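Local coordinates for putative uncharacterized protein PH1780 (Pyrococcus horikoshii, PDB 2YZQ) that binds S-adenosylmethionine through one of its paired CBS modules and is otherwise of unknown function, possibly serving as a ligand-sensing protein, at residues Phe117-Ile128 against Ala234-Leu245. Numbering follows the deposited sequence.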
loop_
_atom_site.group_PDB
_atom_site.type_symbol
_atom_site.label_atom_id
_atom_site.label_comp_id
_atom_site.label_asym_id
_atom_site.label_seq_id
_atom_site.Cartn_x
_atom_site.Cartn_y
_atom_site.Cartn_z
ATOM N N PHE A 117 4.685 -8.194 -9.986
ATOM C CA PHE A 117 6.096 -7.933 -9.717
ATOM C C PHE A 117 6.827 -9.097 -9.051
ATOM O O PHE A 117 7.972 -9.387 -9.387
ATOM C CB PHE A 117 6.267 -6.671 -8.857
ATOM C CG PHE A 117 5.962 -5.386 -9.586
ATOM C CD1 PHE A 117 6.479 -5.146 -10.856
ATOM C CD2 PHE A 117 5.178 -4.406 -8.988
ATOM C CE1 PHE A 117 6.219 -3.944 -11.518
ATOM C CE2 PHE A 117 4.915 -3.202 -9.640
ATOM C CZ PHE A 117 5.435 -2.973 -10.906
ATOM N N ALA A 118 6.171 -9.762 -8.109
ATOM C CA ALA A 118 6.793 -10.877 -7.400
ATOM C C ALA A 118 6.845 -12.177 -8.196
ATOM O O ALA A 118 7.542 -13.113 -7.803
ATOM C CB ALA A 118 6.073 -11.119 -6.082
ATOM N N LYS A 119 6.124 -12.235 -9.312
ATOM C CA LYS A 119 6.080 -13.454 -10.121
ATOM C C LYS A 119 6.674 -13.348 -11.522
ATOM O O LYS A 119 7.116 -14.351 -12.090
ATOM C CB LYS A 119 4.634 -13.946 -10.238
ATOM C CG LYS A 119 3.975 -14.292 -8.914
ATOM C CD LYS A 119 4.679 -15.448 -8.231
ATOM C CE LYS A 119 4.014 -15.802 -6.912
ATOM N NZ LYS A 119 2.594 -16.211 -7.094
ATOM N N SER A 120 6.685 -12.147 -12.087
ATOM C CA SER A 120 7.213 -11.968 -13.433
ATOM C C SER A 120 8.736 -12.023 -13.477
ATOM O O SER A 120 9.410 -11.620 -12.531
ATOM C CB SER A 120 6.723 -10.641 -14.015
ATOM O OG SER A 120 7.142 -10.494 -15.361
ATOM N N GLU A 121 9.273 -12.534 -14.580
ATOM C CA GLU A 121 10.718 -12.634 -14.750
ATOM C C GLU A 121 11.288 -11.293 -15.207
ATOM O O GLU A 121 12.463 -10.996 -14.990
ATOM C CB GLU A 121 11.055 -13.702 -15.797
ATOM C CG GLU A 121 10.725 -15.125 -15.387
ATOM C CD GLU A 121 11.620 -15.632 -14.275
ATOM O OE1 GLU A 121 12.856 -15.602 -14.452
ATOM O OE2 GLU A 121 11.092 -16.064 -13.230
ATOM N N LYS A 122 10.436 -10.489 -15.832
ATOM C CA LYS A 122 10.820 -9.187 -16.365
ATOM C C LYS A 122 11.429 -8.200 -15.373
ATOM O O LYS A 122 12.270 -7.383 -15.751
ATOM C CB LYS A 122 9.611 -8.521 -17.030
ATOM C CG LYS A 122 8.916 -9.380 -18.075
ATOM C CD LYS A 122 7.893 -8.572 -18.867
ATOM C CE LYS A 122 6.859 -7.920 -17.959
ATOM N NZ LYS A 122 6.113 -8.922 -17.152
ATOM N N TYR A 123 11.017 -8.268 -14.112
ATOM C CA TYR A 123 11.524 -7.327 -13.119
ATOM C C TYR A 123 12.699 -7.789 -12.280
ATOM O O TYR A 123 13.104 -7.099 -11.341
ATOM C CB TYR A 123 10.375 -6.869 -12.227
ATOM C CG TYR A 123 9.279 -6.263 -13.054
ATOM C CD1 TYR A 123 9.481 -5.057 -13.724
ATOM C CD2 TYR A 123 8.078 -6.936 -13.253
ATOM C CE1 TYR A 123 8.521 -4.540 -14.578
ATOM C CE2 TYR A 123 7.111 -6.428 -14.107
ATOM C CZ TYR A 123 7.339 -5.230 -14.767
ATOM O OH TYR A 123 6.391 -4.723 -15.626
ATOM N N LYS A 124 13.248 -8.951 -12.614
ATOM C CA LYS A 124 14.410 -9.451 -11.896
ATOM C C LYS A 124 15.588 -8.601 -12.347
ATOM O O LYS A 124 16.622 -8.538 -11.681
ATOM C CB LYS A 124 14.668 -10.923 -12.235
ATOM C CG LYS A 124 13.647 -11.881 -11.647
ATOM C CD LYS A 124 14.030 -13.329 -11.906
ATOM C CE LYS A 124 13.090 -14.279 -11.186
ATOM N NZ LYS A 124 13.475 -15.701 -11.401
ATOM N N GLY A 125 15.412 -7.936 -13.485
ATOM C CA GLY A 125 16.463 -7.091 -14.018
ATOM C C GLY A 125 16.142 -5.608 -13.978
ATOM O O GLY A 125 16.301 -4.906 -14.978
ATOM N N VAL A 126 15.692 -5.127 -12.824
ATOM C CA VAL A 126 15.358 -3.716 -12.659
ATOM C C VAL A 126 15.582 -3.263 -11.217
ATOM O O VAL A 126 14.824 -3.636 -10.319
ATOM C CB VAL A 126 13.885 -3.437 -13.030
ATOM C CG1 VAL A 126 13.598 -1.949 -12.924
ATOM C CG2 VAL A 126 13.590 -3.943 -14.438
ATOM N N GLU A 127 16.617 -2.457 -10.995
ATOM C CA GLU A 127 16.913 -1.963 -9.651
ATOM C C GLU A 127 15.907 -0.884 -9.280
ATOM O O GLU A 127 15.342 -0.221 -10.153
ATOM C CB GLU A 127 18.336 -1.392 -9.572
ATOM C CG GLU A 127 19.424 -2.363 -10.014
ATOM C CD GLU A 127 20.821 -1.939 -9.587
ATOM O OE1 GLU A 127 21.051 -0.724 -9.400
ATOM O OE2 GLU A 127 21.692 -2.824 -9.446
ATOM N N ILE A 128 15.690 -0.702 -7.983
ATOM C CA ILE A 128 14.735 0.296 -7.514
ATOM C C ILE A 128 15.321 1.692 -7.355
ATOM O O ILE A 128 14.606 2.624 -6.998
ATOM C CB ILE A 128 14.126 -0.109 -6.146
ATOM C CG1 ILE A 128 15.225 -0.185 -5.078
ATOM C CG2 ILE A 128 13.400 -1.440 -6.280
ATOM C CD1 ILE A 128 14.689 -0.283 -3.656
ATOM N N ALA A 234 15.709 -2.766 2.152
ATOM C CA ALA A 234 16.091 -2.789 0.750
ATOM C C ALA A 234 17.273 -1.840 0.596
ATOM O O ALA A 234 17.628 -1.121 1.530
ATOM C CB ALA A 234 14.930 -2.318 -0.124
ATOM N N THR A 235 17.902 -1.865 -0.572
ATOM C CA THR A 235 19.014 -0.966 -0.865
ATOM C C THR A 235 18.698 -0.422 -2.248
ATOM O O THR A 235 17.825 -0.947 -2.938
ATOM C CB THR A 235 20.376 -1.694 -0.904
ATOM O OG1 THR A 235 20.436 -2.549 -2.052
ATOM C CG2 THR A 235 20.578 -2.514 0.361
ATOM N N PRO A 236 19.394 0.637 -2.678
ATOM C CA PRO A 236 19.123 1.198 -4.004
ATOM C C PRO A 236 19.322 0.225 -5.166
ATOM O O PRO A 236 18.663 0.340 -6.198
ATOM C CB PRO A 236 20.087 2.378 -4.081
ATOM C CG PRO A 236 20.207 2.808 -2.651
ATOM C CD PRO A 236 20.345 1.484 -1.934
ATOM N N HIS A 237 20.228 -0.732 -4.999
ATOM C CA HIS A 237 20.519 -1.693 -6.058
ATOM C C HIS A 237 19.630 -2.932 -6.059
ATOM O O HIS A 237 19.717 -3.759 -6.969
ATOM C CB HIS A 237 21.985 -2.130 -5.971
ATOM C CG HIS A 237 22.962 -1.002 -6.077
ATOM N ND1 HIS A 237 23.058 -0.203 -7.195
ATOM C CD2 HIS A 237 23.889 -0.540 -5.204
ATOM C CE1 HIS A 237 24.001 0.703 -7.007
ATOM N NE2 HIS A 237 24.521 0.521 -5.806
ATOM N N MET A 238 18.782 -3.069 -5.045
ATOM C CA MET A 238 17.894 -4.223 -4.964
ATOM C C MET A 238 16.884 -4.156 -6.106
ATOM O O MET A 238 16.419 -3.077 -6.474
ATOM C CB MET A 238 17.174 -4.246 -3.614
ATOM C CG MET A 238 16.390 -5.521 -3.351
ATOM S SD MET A 238 15.803 -5.621 -1.638
ATOM C CE MET A 238 17.284 -6.177 -0.804
ATOM N N THR A 239 16.548 -5.309 -6.671
ATOM C CA THR A 239 15.614 -5.341 -7.791
ATOM C C THR A 239 14.152 -5.252 -7.389
ATOM O O THR A 239 13.776 -5.570 -6.259
ATOM C CB THR A 239 15.791 -6.616 -8.629
ATOM O OG1 THR A 239 15.458 -7.760 -7.834
ATOM C CG2 THR A 239 17.229 -6.734 -9.120
ATOM N N VAL A 240 13.335 -4.801 -8.335
ATOM C CA VAL A 240 11.896 -4.682 -8.134
ATOM C C VAL A 240 11.361 -6.063 -7.782
ATOM O O VAL A 240 10.458 -6.204 -6.958
ATOM C CB VAL A 240 11.205 -4.180 -9.421
ATOM C CG1 VAL A 240 9.689 -4.263 -9.277
ATOM C CG2 VAL A 240 11.622 -2.752 -9.699
ATOM N N HIS A 241 11.932 -7.085 -8.407
ATOM C CA HIS A 241 11.526 -8.456 -8.149
ATOM C C HIS A 241 11.742 -8.833 -6.688
ATOM O O HIS A 241 10.812 -9.272 -6.012
ATOM C CB HIS A 241 12.317 -9.410 -9.047
ATOM C CG HIS A 241 12.036 -10.857 -8.789
ATOM N ND1 HIS A 241 10.800 -11.427 -9.002
ATOM C CD2 HIS A 241 12.838 -11.853 -8.341
ATOM C CE1 HIS A 241 10.852 -12.712 -8.699
ATOM N NE2 HIS A 241 12.077 -12.995 -8.295
ATOM N N GLU A 242 12.960 -8.645 -6.186
ATOM C CA GLU A 242 13.240 -9.007 -4.803
ATOM C C GLU A 242 12.430 -8.193 -3.798
ATOM O O GLU A 242 11.977 -8.728 -2.789
ATOM C CB GLU A 242 14.735 -8.881 -4.489
ATOM C CG GLU A 242 15.051 -9.227 -3.037
ATOM C CD GLU A 242 16.527 -9.416 -2.763
ATOM O OE1 GLU A 242 17.360 -8.799 -3.460
ATOM O OE2 GLU A 242 16.851 -10.178 -1.827
ATOM N N VAL A 243 12.248 -6.904 -4.060
ATOM C CA VAL A 243 11.464 -6.082 -3.146
ATOM C C VAL A 243 10.030 -6.617 -3.097
ATOM O O VAL A 243 9.445 -6.757 -2.023
ATOM C CB VAL A 243 11.453 -4.601 -3.585
ATOM C CG1 VAL A 243 10.471 -3.814 -2.729
ATOM C CG2 VAL A 243 12.855 -4.011 -3.438
ATOM N N ALA A 244 9.465 -6.923 -4.260
ATOM C CA ALA A 244 8.102 -7.441 -4.304
ATOM C C ALA A 244 8.022 -8.793 -3.600
ATOM O O ALA A 244 7.044 -9.086 -2.910
ATOM C CB ALA A 244 7.633 -7.564 -5.747
ATOM N N LEU A 245 9.048 -9.619 -3.779
ATOM C CA LEU A 245 9.077 -10.925 -3.131
ATOM C C LEU A 245 9.006 -10.759 -1.620
ATOM O O LEU A 245 8.289 -11.496 -0.941
ATOM C CB LEU A 245 10.353 -11.685 -3.513
ATOM C CG LEU A 245 10.303 -12.531 -4.788
ATOM C CD1 LEU A 245 9.536 -13.807 -4.515
ATOM C CD2 LEU A 245 9.649 -11.749 -5.910
#
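Val126 O receives Val240 N at 2.7 Å, almost in line with its C=O bond (172°), and two residues on Ile128 N donates to Met238 O at 2.9 Å. These two bonds bracket Glu127 and Thr239 and join them in a single beta bridge; Thr239 CA and Glu127 CA add weaker C-H...O contacts to the same two carbonyls. The amides of Val240 and His241 illustrate how a helix start can be satisfied from outside. Thr239 is the N-cap of helix 240-250, its OG1 accepting from Glu242 N, while these two first-turn amides turn to the loop 117-128, Val240 N to Val126 O and His241 N to Tyr123 O, the latter at 3.2 Å from above the carbonyl plane.

Among the side chains, Glu127 and His237 run alongside each other: His237 ND1 donates to Glu127 OE1 at 3.0 Å, in the imidazole plane and on the syn side but tilted out of the carboxylate plane, ring and carboxylate being turned 61° apart. The His241 ring extends from a CG anti to its backbone N (chi1 176°), which lays one face beneath the extended Lys124 chain; Lys124 CG stands 3.6 Å from the ring centroid. Beyond the ring, Lys124 NZ forms a salt bridge with Glu121.

Apolar packing lies on the inner side. Val240 divides its branches, CG1 resting over the Phe117 ring and CG2 lying beside Val126 CG1. Ile128 CG2 meets Val243 CG2 tip to tip at 3.9 Å, and Ala244 CB abuts Phe117 CB at 3.5 Å. Leu273 and Ile268 continue this core.

The arrangement is a capped helix N-terminus bound by the loop that follows helix 109-117, consistent with joining earlier and later CBS repeats of the chain; the side chain of Ala234 lies about 8 Å from bound S-adenosylmethionine.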